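Galactonate dehydratase (Zobellia galactanivorans, PDB 5OLC) belongs to the enolase superfamily, joining an N-terminal domain of the mandelate racemase/muconate lactonizing enzyme type to a C-terminal domain of the TIM-barrel kind. Local coordinates at residues L162-G167 against P195-M200; T285-I290 against V316-N321; G307-I312 against H352-E357. One frame throughout, in Å; residues are numbered along the deposited sequence.

Interaction 1 of 3, residues L162-G167 against P195-M200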
ATOM      1  N   LEU A 162     -20.891  39.509 -23.700  1.00 84.67           N
ATOM      2  CA  LEU A 162     -19.997  39.972 -24.762  1.00 84.14           C
ATOM      3  C   LEU A 162     -19.293  38.761 -25.391  1.00 88.07           C
ATOM      4  O   LEU A 162     -19.275  38.645 -26.621  1.00 88.20           O
ATOM      5  CB  LEU A 162     -18.968  40.985 -24.192  1.00 83.93           C
ATOM      6  CG  LEU A 162     -17.705  41.302 -25.030  1.00 88.13           C
ATOM      7  CD1 LEU A 162     -17.982  42.317 -26.119  1.00 87.90           C
ATOM      8  CD2 LEU A 162     -16.585  41.806 -24.154  1.00 90.51           C
ATOM      9  N   TYR A 163     -18.745  37.853 -24.538  1.00 83.28           N
ATOM     10  CA  TYR A 163     -18.044  36.641 -24.962  1.00 82.13           C
ATOM     11  C   TYR A 163     -18.945  35.694 -25.752  1.00 87.33           C
ATOM     12  O   TYR A 163     -18.513  35.195 -26.792  1.00 87.01           O
ATOM     13  CB  TYR A 163     -17.393  35.921 -23.777  1.00 82.02           C
ATOM     14  CG  TYR A 163     -16.340  36.715 -23.036  1.00 82.81           C
ATOM     15  CD1 TYR A 163     -15.495  37.593 -23.708  1.00 84.34           C
ATOM     16  CD2 TYR A 163     -16.123  36.518 -21.675  1.00 83.83           C
ATOM     17  CE1 TYR A 163     -14.510  38.309 -23.032  1.00 84.60           C
ATOM     18  CE2 TYR A 163     -15.122  37.212 -20.993  1.00 84.51           C
ATOM     19  CZ  TYR A 163     -14.317  38.104 -21.677  1.00 90.12           C
ATOM     20  OH  TYR A 163     -13.341  38.795 -21.007  1.00 90.38           O
ATOM     21  N   LYS A 164     -20.202  35.475 -25.285  1.00 84.83           N
ATOM     22  CA  LYS A 164     -21.191  34.624 -25.969  1.00 84.86           C
ATOM     23  C   LYS A 164     -21.486  35.199 -27.365  1.00 90.06           C
ATOM     24  O   LYS A 164     -21.539  34.441 -28.334  1.00 89.79           O
ATOM     25  CB  LYS A 164     -22.483  34.496 -25.142  1.00 86.80           C
ATOM     26  CG  LYS A 164     -23.380  33.363 -25.616  1.00100.17           C
ATOM     27  CD  LYS A 164     -24.737  33.350 -24.922  1.00109.49           C
ATOM     28  CE  LYS A 164     -25.712  32.398 -25.589  1.00119.52           C
ATOM     29  NZ  LYS A 164     -25.437  30.964 -25.269  1.00127.97           N
ATOM     30  N   SER A 165     -21.621  36.547 -27.453  1.00 87.35           N
ATOM     31  CA  SER A 165     -21.860  37.312 -28.682  1.00 87.36           C
ATOM     32  C   SER A 165     -20.659  37.238 -29.626  1.00 91.10           C
ATOM     33  O   SER A 165     -20.839  37.212 -30.845  1.00 90.43           O
ATOM     34  CB  SER A 165     -22.158  38.768 -28.349  1.00 91.35           C
ATOM     35  OG  SER A 165     -23.250  38.863 -27.451  1.00102.17           O
ATOM     36  N   GLN A 166     -19.439  37.180 -29.057  1.00 87.93           N
ATOM     37  CA  GLN A 166     -18.173  37.075 -29.792  1.00 87.68           C
ATOM     38  C   GLN A 166     -17.922  35.670 -30.386  1.00 91.77           C
ATOM     39  O   GLN A 166     -16.896  35.454 -31.044  1.00 91.27           O
ATOM     40  CB  GLN A 166     -16.990  37.534 -28.921  1.00 88.94           C
ATOM     41  CG  GLN A 166     -16.847  39.041 -28.857  1.00106.40           C
ATOM     42  CD  GLN A 166     -15.529  39.462 -28.269  1.00127.34           C
ATOM     43  OE1 GLN A 166     -15.420  39.757 -27.078  1.00123.31           O
ATOM     44  NE2 GLN A 166     -14.504  39.544 -29.103  1.00120.15           N
ATOM     45  N   GLY A 167     -18.857  34.744 -30.147  1.00 88.68           N
ATOM     46  CA  GLY A 167     -18.813  33.378 -30.662  1.00 88.58           C
ATOM     47  C   GLY A 167     -18.299  32.294 -29.725  1.00 91.88           C
ATOM     48  O   GLY A 167     -18.495  31.110 -30.014  1.00 91.89           O
ATOM     49  N   PRO A 195     -27.964  27.672 -21.176  1.00 98.91           N
ATOM     50  CA  PRO A 195     -27.426  26.321 -20.963  1.00 98.74           C
ATOM     51  C   PRO A 195     -26.399  25.824 -21.990  1.00102.26           C
ATOM     52  O   PRO A 195     -25.637  24.902 -21.681  1.00102.14           O
ATOM     53  CB  PRO A 195     -28.686  25.452 -20.971  1.00100.48           C
ATOM     54  CG  PRO A 195     -29.662  26.193 -21.827  1.00104.58           C
ATOM     55  CD  PRO A 195     -29.237  27.630 -21.925  1.00100.09           C
ATOM     56  N   ASP A 196     -26.396  26.406 -23.201  1.00 97.61           N
ATOM     57  CA  ASP A 196     -25.553  25.979 -24.313  1.00 96.99           C
ATOM     58  C   ASP A 196     -24.062  26.288 -24.159  1.00 98.44           C
ATOM     59  O   ASP A 196     -23.236  25.529 -24.678  1.00 98.24           O
ATOM     60  CB  ASP A 196     -26.091  26.546 -25.631  1.00 99.39           C
ATOM     61  CG  ASP A 196     -27.537  26.181 -25.880  1.00116.14           C
ATOM     62  OD1 ASP A 196     -27.843  24.969 -25.935  1.00118.51           O
ATOM     63  OD2 ASP A 196     -28.370  27.105 -25.993  1.00123.73           O
ATOM     64  N   MET A 197     -23.710  27.383 -23.468  1.00 92.46           N
ATOM     65  CA  MET A 197     -22.303  27.757 -23.300  1.00 90.99           C
ATOM     66  C   MET A 197     -21.690  27.098 -22.061  1.00 90.24           C
ATOM     67  O   MET A 197     -22.322  27.096 -20.999  1.00 89.99           O
ATOM     68  CB  MET A 197     -22.158  29.286 -23.240  1.00 93.50           C
ATOM     69  CG  MET A 197     -20.771  29.767 -23.565  1.00 97.40           C
ATOM     70  SD  MET A 197     -20.548  31.504 -23.129  1.00101.88           S
ATOM     71  CE  MET A 197     -18.891  31.750 -23.655  1.00 98.42           C
ATOM     72  N   ARG A 198     -20.457  26.546 -22.199  1.00 82.67           N
ATOM     73  CA  ARG A 198     -19.719  25.919 -21.089  1.00 80.36           C
ATOM     74  C   ARG A 198     -19.176  26.991 -20.137  1.00 80.82           C
ATOM     75  O   ARG A 198     -18.815  28.086 -20.575  1.00 80.93           O
ATOM     76  CB  ARG A 198     -18.554  25.058 -21.598  1.00 78.01           C
ATOM     77  CG  ARG A 198     -18.954  23.740 -22.235  1.00 81.11           C
ATOM     78  CD  ARG A 198     -17.749  22.854 -22.574  1.00 82.32           C
ATOM     79  NE  ARG A 198     -16.679  23.524 -23.326  1.00 83.15           N
ATOM     80  CZ  ARG A 198     -16.679  23.708 -24.642  1.00 96.57           C
ATOM     81  NH1 ARG A 198     -17.712  23.311 -25.377  1.00 89.66           N
ATOM     82  NH2 ARG A 198     -15.660  24.325 -25.232  1.00 76.77           N
ATOM     83  N   LEU A 199     -19.102  26.671 -18.847  1.00 73.79           N
ATOM     84  CA  LEU A 199     -18.635  27.598 -17.825  1.00 72.24           C
ATOM     85  C   LEU A 199     -17.740  26.877 -16.804  1.00 72.35           C
ATOM     86  O   LEU A 199     -18.117  25.818 -16.300  1.00 72.18           O
ATOM     87  CB  LEU A 199     -19.866  28.260 -17.159  1.00 72.31           C
ATOM     88  CG  LEU A 199     -19.650  29.211 -15.986  1.00 77.19           C
ATOM     89  CD1 LEU A 199     -19.076  30.545 -16.445  1.00 77.69           C
ATOM     90  CD2 LEU A 199     -20.948  29.450 -15.269  1.00 80.22           C
ATOM     91  N   MET A 200     -16.554  27.451 -16.511  1.00 65.47           N
ATOM     92  CA  MET A 200     -15.577  26.898 -15.557  1.00 63.62           C
ATOM     93  C   MET A 200     -15.271  27.906 -14.443  1.00 67.98           C
ATOM     94  O   MET A 200     -15.279  29.107 -14.701  1.00 67.88           O
ATOM     95  CB  MET A 200     -14.264  26.495 -16.259  1.00 64.83           C
ATOM     96  CG  MET A 200     -14.424  25.441 -17.333  1.00 66.98           C
ATOM     97  SD  MET A 200     -14.906  26.093 -18.955  1.00 69.62           S
ATOM     98  CE  MET A 200     -13.421  26.768 -19.473  1.00 65.65           C
TER
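Met197 reaches Lys164 and Tyr163 by holding its whole side chain straight: CG lies opposite the backbone N (chi1 -159°) and the thioether continues extended to CE. The extended chain runs, in a TIM-barrel-like domain, from the turn leading into strand 198-202 to the last turn of helix 154-165. The contact thus joins the C-terminal end of that helix to the turn before the strand, at the N-terminal ends of the barrel strands. The two backbones stay well apart, with CA of Lys164 and CA of Met197 7.5 Å from each other, and the sulfur-bearing chain spans the distance. Its SD lies 4.1 Å from Lys164 CB, and its methyl CE approaches Tyr163 CB at 4.4 Å. Tyr163 meets it through the base of its side chain, while the ring leads away toward Ala141 and Thr171 on the barrel strands.

Just beyond the contact, the helix closes with a Schellman motif at Gly167, whose positive phi (98°) turns the chain toward strand 170-174. Lys164 combines both kinds of neighbour. Its CB packs on the thioether, whereas its long chain runs toward the other segment and bends at the last torsion (chi4 76°), and the ammonium bonds to the carbonyl O of Ile193 near the end of helix 179-193. Asp196 lies close by with the opposite charge but makes no ion-pair contact: Lys164 NZ stands 4.9 Å from Asp196 OD2, and 4.5 Å from Asp196 CB.

Interaction 2 of 3, residues T285-I290 against V316-N321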
ATOM      1  N   THR A 285       9.499  21.894 -24.997  1.00 39.97           N
ATOM      2  CA  THR A 285      10.205  20.632 -24.813  1.00 38.03           C
ATOM      3  C   THR A 285       9.649  19.911 -23.630  1.00 42.15           C
ATOM      4  O   THR A 285       9.315  18.756 -23.780  1.00 43.96           O
ATOM      5  CB  THR A 285      11.714  20.870 -24.651  1.00 45.38           C
ATOM      6  OG1 THR A 285      12.200  21.585 -25.783  1.00 47.71           O
ATOM      7  CG2 THR A 285      12.513  19.574 -24.411  1.00 39.46           C
ATOM      8  N   GLU A 286       9.531  20.561 -22.457  1.00 40.72           N
ATOM      9  CA  GLU A 286       9.031  19.853 -21.278  1.00 41.67           C
ATOM     10  C   GLU A 286       7.548  19.668 -21.283  1.00 46.99           C
ATOM     11  O   GLU A 286       7.148  18.560 -20.969  1.00 49.62           O
ATOM     12  CB  GLU A 286       9.495  20.431 -19.945  1.00 43.18           C
ATOM     13  CG  GLU A 286       9.646  19.360 -18.868  1.00 51.14           C
ATOM     14  CD  GLU A 286      10.926  18.540 -18.900  1.00 71.93           C
ATOM     15  OE1 GLU A 286      11.565  18.449 -19.974  1.00 64.26           O
ATOM     16  OE2 GLU A 286      11.296  17.989 -17.837  1.00 58.83           O
ATOM     17  N   VAL A 287       6.719  20.677 -21.676  1.00 40.56           N
ATOM     18  CA  VAL A 287       5.262  20.458 -21.738  1.00 38.53           C
ATOM     19  C   VAL A 287       4.935  19.300 -22.680  1.00 44.35           C
ATOM     20  O   VAL A 287       4.002  18.551 -22.397  1.00 44.73           O
ATOM     21  CB  VAL A 287       4.428  21.714 -22.008  1.00 41.00           C
ATOM     22  CG1 VAL A 287       2.946  21.368 -22.152  1.00 41.02           C
ATOM     23  CG2 VAL A 287       4.619  22.712 -20.878  1.00 40.26           C
ATOM     24  N   LYS A 288       5.760  19.074 -23.730  1.00 41.92           N
ATOM     25  CA  LYS A 288       5.581  17.898 -24.609  1.00 41.63           C
ATOM     26  C   LYS A 288       5.882  16.609 -23.828  1.00 42.44           C
ATOM     27  O   LYS A 288       5.162  15.624 -23.978  1.00 40.65           O
ATOM     28  CB  LYS A 288       6.479  17.961 -25.859  1.00 44.00           C
ATOM     29  CG  LYS A 288       5.738  17.749 -27.190  1.00 59.37           C
ATOM     30  CD  LYS A 288       5.069  16.372 -27.356  1.00 68.33           C
ATOM     31  CE  LYS A 288       5.082  15.898 -28.788  1.00 77.49           C
ATOM     32  NZ  LYS A 288       4.169  14.741 -28.990  1.00 92.30           N
ATOM     33  N   LYS A 289       6.930  16.626 -22.983  1.00 38.55           N
ATOM     34  CA  LYS A 289       7.287  15.451 -22.176  1.00 38.81           C
ATOM     35  C   LYS A 289       6.205  15.177 -21.123  1.00 41.48           C
ATOM     36  O   LYS A 289       5.790  14.024 -20.937  1.00 40.17           O
ATOM     37  CB  LYS A 289       8.702  15.569 -21.597  1.00 41.24           C
ATOM     38  CG  LYS A 289       9.787  15.556 -22.681  1.00 37.92           C
ATOM     39  CD  LYS A 289      11.159  15.409 -22.010  1.00 46.58           C
ATOM     40  CE  LYS A 289      12.234  14.753 -22.841  1.00 40.23           C
ATOM     41  NZ  LYS A 289      12.578  15.578 -24.005  1.00 39.18           N
ATOM     42  N   ILE A 290       5.661  16.261 -20.535  1.00 39.17           N
ATOM     43  CA  ILE A 290       4.514  16.237 -19.613  1.00 38.57           C
ATOM     44  C   ILE A 290       3.276  15.678 -20.388  1.00 40.94           C
ATOM     45  O   ILE A 290       2.503  14.924 -19.814  1.00 42.02           O
ATOM     46  CB  ILE A 290       4.243  17.647 -19.010  1.00 41.08           C
ATOM     47  CG1 ILE A 290       5.405  18.090 -18.110  1.00 41.51           C
ATOM     48  CG2 ILE A 290       2.889  17.700 -18.259  1.00 41.09           C
ATOM     49  CD1 ILE A 290       5.392  19.597 -17.733  1.00 54.71           C
ATOM     50  N   VAL A 316      -1.088  27.411 -28.885  1.00 47.23           N
ATOM     51  CA  VAL A 316      -1.768  27.114 -30.161  1.00 48.07           C
ATOM     52  C   VAL A 316      -1.090  25.900 -30.793  1.00 52.95           C
ATOM     53  O   VAL A 316      -1.758  24.924 -31.131  1.00 52.43           O
ATOM     54  CB  VAL A 316      -1.789  28.294 -31.179  1.00 52.28           C
ATOM     55  CG1 VAL A 316      -2.648  27.947 -32.386  1.00 52.08           C
ATOM     56  CG2 VAL A 316      -2.257  29.597 -30.547  1.00 52.16           C
ATOM     57  N   HIS A 317       0.240  25.956 -30.898  1.00 50.83           N
ATOM     58  CA  HIS A 317       1.043  24.898 -31.477  1.00 51.96           C
ATOM     59  C   HIS A 317       1.086  23.649 -30.615  1.00 54.66           C
ATOM     60  O   HIS A 317       1.156  22.560 -31.170  1.00 53.33           O
ATOM     61  CB  HIS A 317       2.430  25.417 -31.845  1.00 54.18           C
ATOM     62  CG  HIS A 317       2.370  26.314 -33.042  1.00 59.16           C
ATOM     63  ND1 HIS A 317       2.613  25.829 -34.317  1.00 61.95           N
ATOM     64  CD2 HIS A 317       1.963  27.603 -33.140  1.00 62.09           C
ATOM     65  CE1 HIS A 317       2.410  26.853 -35.138  1.00 61.95           C
ATOM     66  NE2 HIS A 317       2.017  27.941 -34.476  1.00 62.26           N
ATOM     67  N   LEU A 318       0.969  23.774 -29.277  1.00 51.98           N
ATOM     68  CA  LEU A 318       0.958  22.571 -28.434  1.00 50.52           C
ATOM     69  C   LEU A 318      -0.378  21.823 -28.505  1.00 52.25           C
ATOM     70  O   LEU A 318      -0.348  20.613 -28.755  1.00 51.95           O
ATOM     71  CB  LEU A 318       1.388  22.823 -26.993  1.00 50.21           C
ATOM     72  CG  LEU A 318       1.648  21.537 -26.213  1.00 54.90           C
ATOM     73  CD1 LEU A 318       3.110  21.385 -25.827  1.00 53.96           C
ATOM     74  CD2 LEU A 318       0.690  21.410 -25.043  1.00 59.17           C
ATOM     75  N   VAL A 319      -1.540  22.518 -28.331  1.00 47.06           N
ATOM     76  CA  VAL A 319      -2.847  21.835 -28.402  1.00 46.38           C
ATOM     77  C   VAL A 319      -3.100  21.292 -29.844  1.00 48.06           C
ATOM     78  O   VAL A 319      -3.779  20.269 -30.000  1.00 47.32           O
ATOM     79  CB  VAL A 319      -4.078  22.582 -27.796  1.00 50.61           C
ATOM     80  CG1 VAL A 319      -3.674  23.653 -26.783  1.00 50.19           C
ATOM     81  CG2 VAL A 319      -5.023  23.133 -28.850  1.00 50.53           C
ATOM     82  N   ALA A 320      -2.488  21.919 -30.874  1.00 43.21           N
ATOM     83  CA  ALA A 320      -2.589  21.419 -32.240  1.00 42.39           C
ATOM     84  C   ALA A 320      -1.983  20.008 -32.283  1.00 46.84           C
ATOM     85  O   ALA A 320      -2.646  19.100 -32.765  1.00 49.18           O
ATOM     86  CB  ALA A 320      -1.867  22.345 -33.208  1.00 42.66           C
ATOM     87  N   ASN A 321      -0.780  19.813 -31.693  1.00 40.89           N
ATOM     88  CA  ASN A 321      -0.034  18.554 -31.625  1.00 39.99           C
ATOM     89  C   ASN A 321      -0.584  17.568 -30.581  1.00 45.48           C
ATOM     90  O   ASN A 321      -0.254  16.377 -30.626  1.00 46.85           O
ATOM     91  CB  ASN A 321       1.429  18.844 -31.348  1.00 40.22           C
ATOM     92  CG  ASN A 321       2.334  17.671 -31.581  1.00 51.52           C
ATOM     93  OD1 ASN A 321       2.826  17.438 -32.692  1.00 50.77           O
ATOM     94  ND2 ASN A 321       2.556  16.906 -30.536  1.00 31.72           N
TER
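Val287 and Leu318 form the apolar centre of a contact between two successive barrel helices, 283-296 and 309-321. The valine turns one methyl, CG1, away from its backbone N (chi1 176°) and so presents it to the facing helix. That methyl sits at the fork of the leucine, 3.7 Å from Leu318 CD1 and equally far from Leu318 CD2. Leu318 meets it with a comparable first torsion (chi1 -168°), and both of its branches take part. A further touch comes from the backbone, where Lys288 N lies 4.1 Å from Leu318 CD1.

One step on, Lys288 leaves its helix beside the contact and then folds across it, bending at its second and third side-chain torsions. Its end meets the side chain of Asn321 at roughly a right angle. The main polar partner of the ammonium lies elsewhere: it forms a salt bridge with Glu83 of the second subunit, so the edge of this intramolecular contact is also part of a subunit interface.

The segment axes approach to 11.2 Å with an angle of 28° between their directions, as suits neighbouring helices on the outside of a TIM-type barrel, here linked through strand 300-301. Around them, Thr285 and Glu286 pack on helix 82-93, Ile290 packs on helix 258-267, and Val287 also touches helix 278-281.

Interaction 3 of 3, residues G307-I312 against H352-E357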
ATOM      1  N   GLY A 307      -0.222  35.351 -20.848  1.00 72.04           N
ATOM      2  CA  GLY A 307       0.827  36.275 -21.261  1.00 70.63           C
ATOM      3  C   GLY A 307       0.543  36.991 -22.562  1.00 71.55           C
ATOM      4  O   GLY A 307      -0.601  37.387 -22.821  1.00 71.08           O
ATOM      5  N   THR A 308       1.595  37.180 -23.387  1.00 65.89           N
ATOM      6  CA  THR A 308       1.468  37.839 -24.692  1.00 64.58           C
ATOM      7  C   THR A 308       1.177  36.770 -25.752  1.00 67.66           C
ATOM      8  O   THR A 308       0.966  35.607 -25.402  1.00 67.51           O
ATOM      9  CB  THR A 308       2.712  38.684 -25.040  1.00 68.83           C
ATOM     10  OG1 THR A 308       3.783  37.831 -25.419  1.00 72.00           O
ATOM     11  CG2 THR A 308       3.142  39.623 -23.939  1.00 64.76           C
ATOM     12  N   TRP A 309       1.179  37.139 -27.040  1.00 63.67           N
ATOM     13  CA  TRP A 309       0.940  36.160 -28.086  1.00 63.11           C
ATOM     14  C   TRP A 309       2.124  35.232 -28.274  1.00 63.02           C
ATOM     15  O   TRP A 309       1.937  34.201 -28.916  1.00 63.73           O
ATOM     16  CB  TRP A 309       0.500  36.797 -29.404  1.00 62.91           C
ATOM     17  CG  TRP A 309      -0.819  37.493 -29.319  1.00 64.87           C
ATOM     18  CD1 TRP A 309      -1.023  38.823 -29.102  1.00 68.25           C
ATOM     19  CD2 TRP A 309      -2.121  36.900 -29.443  1.00 64.86           C
ATOM     20  NE1 TRP A 309      -2.375  39.099 -29.078  1.00 68.25           N
ATOM     21  CE2 TRP A 309      -3.072  37.933 -29.274  1.00 69.30           C
ATOM     22  CE3 TRP A 309      -2.579  35.600 -29.704  1.00 66.31           C
ATOM     23  CZ2 TRP A 309      -4.452  37.708 -29.353  1.00 68.57           C
ATOM     24  CZ3 TRP A 309      -3.950  35.378 -29.783  1.00 67.95           C
ATOM     25  CH2 TRP A 309      -4.868  36.423 -29.610  1.00 68.57           C
ATOM     26  N   ILE A 310       3.324  35.544 -27.693  1.00 55.28           N
ATOM     27  CA  ILE A 310       4.460  34.606 -27.758  1.00 54.16           C
ATOM     28  C   ILE A 310       4.040  33.342 -27.008  1.00 56.06           C
ATOM     29  O   ILE A 310       4.186  32.250 -27.550  1.00 55.07           O
ATOM     30  CB  ILE A 310       5.822  35.157 -27.247  1.00 57.39           C
ATOM     31  CG1 ILE A 310       6.292  36.343 -28.101  1.00 58.48           C
ATOM     32  CG2 ILE A 310       6.866  34.050 -27.282  1.00 56.81           C
ATOM     33  CD1 ILE A 310       7.298  37.197 -27.491  1.00 66.32           C
ATOM     34  N   ALA A 311       3.449  33.523 -25.791  1.00 51.75           N
ATOM     35  CA  ALA A 311       2.882  32.509 -24.902  1.00 50.54           C
ATOM     36  C   ALA A 311       1.663  31.836 -25.525  1.00 56.23           C
ATOM     37  O   ALA A 311       1.600  30.598 -25.523  1.00 57.13           O
ATOM     38  CB  ALA A 311       2.467  33.141 -23.600  1.00 50.94           C
ATOM     39  N   ILE A 312       0.677  32.634 -26.036  1.00 51.20           N
ATOM     40  CA  ILE A 312      -0.526  32.060 -26.650  1.00 50.23           C
ATOM     41  C   ILE A 312      -0.146  31.180 -27.845  1.00 55.54           C
ATOM     42  O   ILE A 312      -0.627  30.052 -27.924  1.00 55.50           O
ATOM     43  CB  ILE A 312      -1.613  33.104 -26.975  1.00 52.47           C
ATOM     44  CG1 ILE A 312      -2.004  33.873 -25.714  1.00 52.33           C
ATOM     45  CG2 ILE A 312      -2.851  32.453 -27.625  1.00 51.87           C
ATOM     46  CD1 ILE A 312      -2.324  35.357 -25.931  1.00 61.85           C
ATOM     47  N   HIS A 352       0.637  38.801 -33.778  1.00 81.12           N
ATOM     48  CA  HIS A 352       0.238  37.448 -34.129  1.00 81.59           C
ATOM     49  C   HIS A 352      -0.334  37.392 -35.560  1.00 89.29           C
ATOM     50  O   HIS A 352      -0.822  38.397 -36.081  1.00 88.21           O
ATOM     51  CB  HIS A 352      -0.768  36.905 -33.099  1.00 81.80           C
ATOM     52  CG  HIS A 352      -2.114  37.571 -33.115  1.00 84.71           C
ATOM     53  ND1 HIS A 352      -3.176  37.034 -33.815  1.00 86.18           N
ATOM     54  CD2 HIS A 352      -2.534  38.688 -32.480  1.00 86.21           C
ATOM     55  CE1 HIS A 352      -4.203  37.834 -33.587  1.00 85.47           C
ATOM     56  NE2 HIS A 352      -3.864  38.845 -32.795  1.00 85.84           N
ATOM     57  N   LYS A 353      -0.269  36.210 -36.182  1.00 89.29           N
ATOM     58  CA  LYS A 353      -0.802  35.967 -37.522  1.00 90.57           C
ATOM     59  C   LYS A 353      -2.133  35.173 -37.445  1.00 95.33           C
ATOM     60  O   LYS A 353      -2.947  35.237 -38.373  1.00 95.04           O
ATOM     61  CB  LYS A 353       0.236  35.193 -38.372  1.00 94.36           C
ATOM     62  CG  LYS A 353       1.219  36.074 -39.161  1.00112.85           C
ATOM     63  CD  LYS A 353       2.426  36.561 -38.334  1.00120.20           C
ATOM     64  CE  LYS A 353       3.740  36.370 -39.054  1.00123.30           C
ATOM     65  NZ  LYS A 353       4.845  37.085 -38.373  1.00123.73           N
ATOM     66  N   ILE A 354      -2.341  34.444 -36.321  1.00 91.46           N
ATOM     67  CA  ILE A 354      -3.473  33.550 -36.034  1.00 90.71           C
ATOM     68  C   ILE A 354      -4.851  34.260 -36.209  1.00 93.45           C
ATOM     69  O   ILE A 354      -4.968  35.473 -36.012  1.00 92.59           O
ATOM     70  CB  ILE A 354      -3.305  32.827 -34.647  1.00 93.68           C
ATOM     71  CG1 ILE A 354      -3.814  33.659 -33.464  1.00 94.55           C
ATOM     72  CG2 ILE A 354      -1.849  32.366 -34.407  1.00 93.25           C
ATOM     73  CD1 ILE A 354      -4.084  32.855 -32.223  1.00106.26           C
ATOM     74  N   LYS A 355      -5.866  33.482 -36.622  1.00 89.90           N
ATOM     75  CA  LYS A 355      -7.215  33.963 -36.906  1.00 89.55           C
ATOM     76  C   LYS A 355      -8.288  33.346 -36.012  1.00 93.10           C
ATOM     77  O   LYS A 355      -8.351  32.125 -35.873  1.00 91.82           O
ATOM     78  CB  LYS A 355      -7.561  33.699 -38.379  1.00 92.35           C
ATOM     79  N   LEU A 356      -9.164  34.195 -35.446  1.00 90.70           N
ATOM     80  CA  LEU A 356     -10.272  33.761 -34.590  1.00 90.96           C
ATOM     81  C   LEU A 356     -11.600  34.355 -35.039  1.00 94.61           C
ATOM     82  O   LEU A 356     -11.791  35.571 -34.956  1.00 94.59           O
ATOM     83  CB  LEU A 356     -10.012  34.086 -33.105  1.00 91.36           C
ATOM     84  CG  LEU A 356     -11.084  33.579 -32.130  1.00 96.82           C
ATOM     85  CD1 LEU A 356     -10.469  32.825 -30.990  1.00 97.17           C
ATOM     86  CD2 LEU A 356     -11.982  34.710 -31.629  1.00100.19           C
ATOM     87  N   GLU A 357     -12.536  33.494 -35.447  1.00 90.71           N
ATOM     88  CA  GLU A 357     -13.870  33.914 -35.864  1.00 90.54           C
ATOM     89  C   GLU A 357     -14.934  32.910 -35.421  1.00 94.65           C
ATOM     90  O   GLU A 357     -14.887  31.731 -35.786  1.00 93.90           O
ATOM     91  CB  GLU A 357     -13.927  34.216 -37.374  1.00 91.92           C
ATOM     92  CG  GLU A 357     -13.859  35.703 -37.697  1.00101.14           C
ATOM     93  CD  GLU A 357     -12.903  36.110 -38.804  1.00116.26           C
ATOM     94  OE1 GLU A 357     -11.997  36.929 -38.523  1.00 99.87           O
ATOM     95  OE2 GLU A 357     -13.066  35.628 -39.949  1.00111.31           O
TER
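Trp309 and His352 bring the two backbones nearest, their CA atoms 6.2 Å apart, where the start of a helix faces a bend in a strand. Thr308 is the N-cap of helix 309-321, its OG1 accepting from Ile310 N at 3.3 Å, so Trp309 stands in the first turn. On the other side, residues 353 and 354 break the strand before it resumes, weakly bonded, at about 355-357, where Lys355 pairs with Glu362.

His352 lays its imidazole over one face of the indole in a face-to-face stack. The centroids of the histidine ring and the tryptophan six-membered ring are 3.9 Å apart, and the planes are inclined by 27°. His352 CD2 sits over the middle of the indole, while His352 CB makes an off-centre CH-pi contact 4.2 Å from the centroid of the five-membered ring. The imidazole reaches there because CG is tucked between the backbone N and the carbonyl carbon (chi1 69°).

In fold terms, the contact packs the last long helix of the TIM-barrel-like domain against strand 350-357, which comes later in the chain. The beginning of that helix also meets the N-terminal domain: Glu55 OE1, on strand 51-56, bonds to both Thr308 OG1 and Ala311 N.

Ile354 adds an aliphatic neighbour, its CD1 3.5 Å from Trp309 CZ3 in an oblique approach. Ile312 CD1 covers the opposite indole face, 3.7 Å above the plane and toward the rim. The imidazole has a second, modest restraint in its own plane, a weak bond from His352 ND1 to Ile354 O of 3.2 Å, bent to 127°. At the indole nitrogen, Trp309 NE1 is likewise held weakly by Asp347.

In the fold
All three contacts fall in the enolase C-terminal domain-like region, but on different parts of its barrel. Interaction 1 comes first along the chain and is complete before the others begin; its centre lies about 26 Å from that of interaction 2 and about 20 Å from that of interaction 3. Interactions 2 and 3 alternate along the sequence and share helix 309-321: its beginning serves interaction 3, its end interaction 2. Their centres are about 16 Å apart, and they touch where Val316 CG2 lies 4.1 Å from Ile354 CD1. Interactions 1 and 3 reach the same sheet, so early and late elements of the domain are tied to one framework.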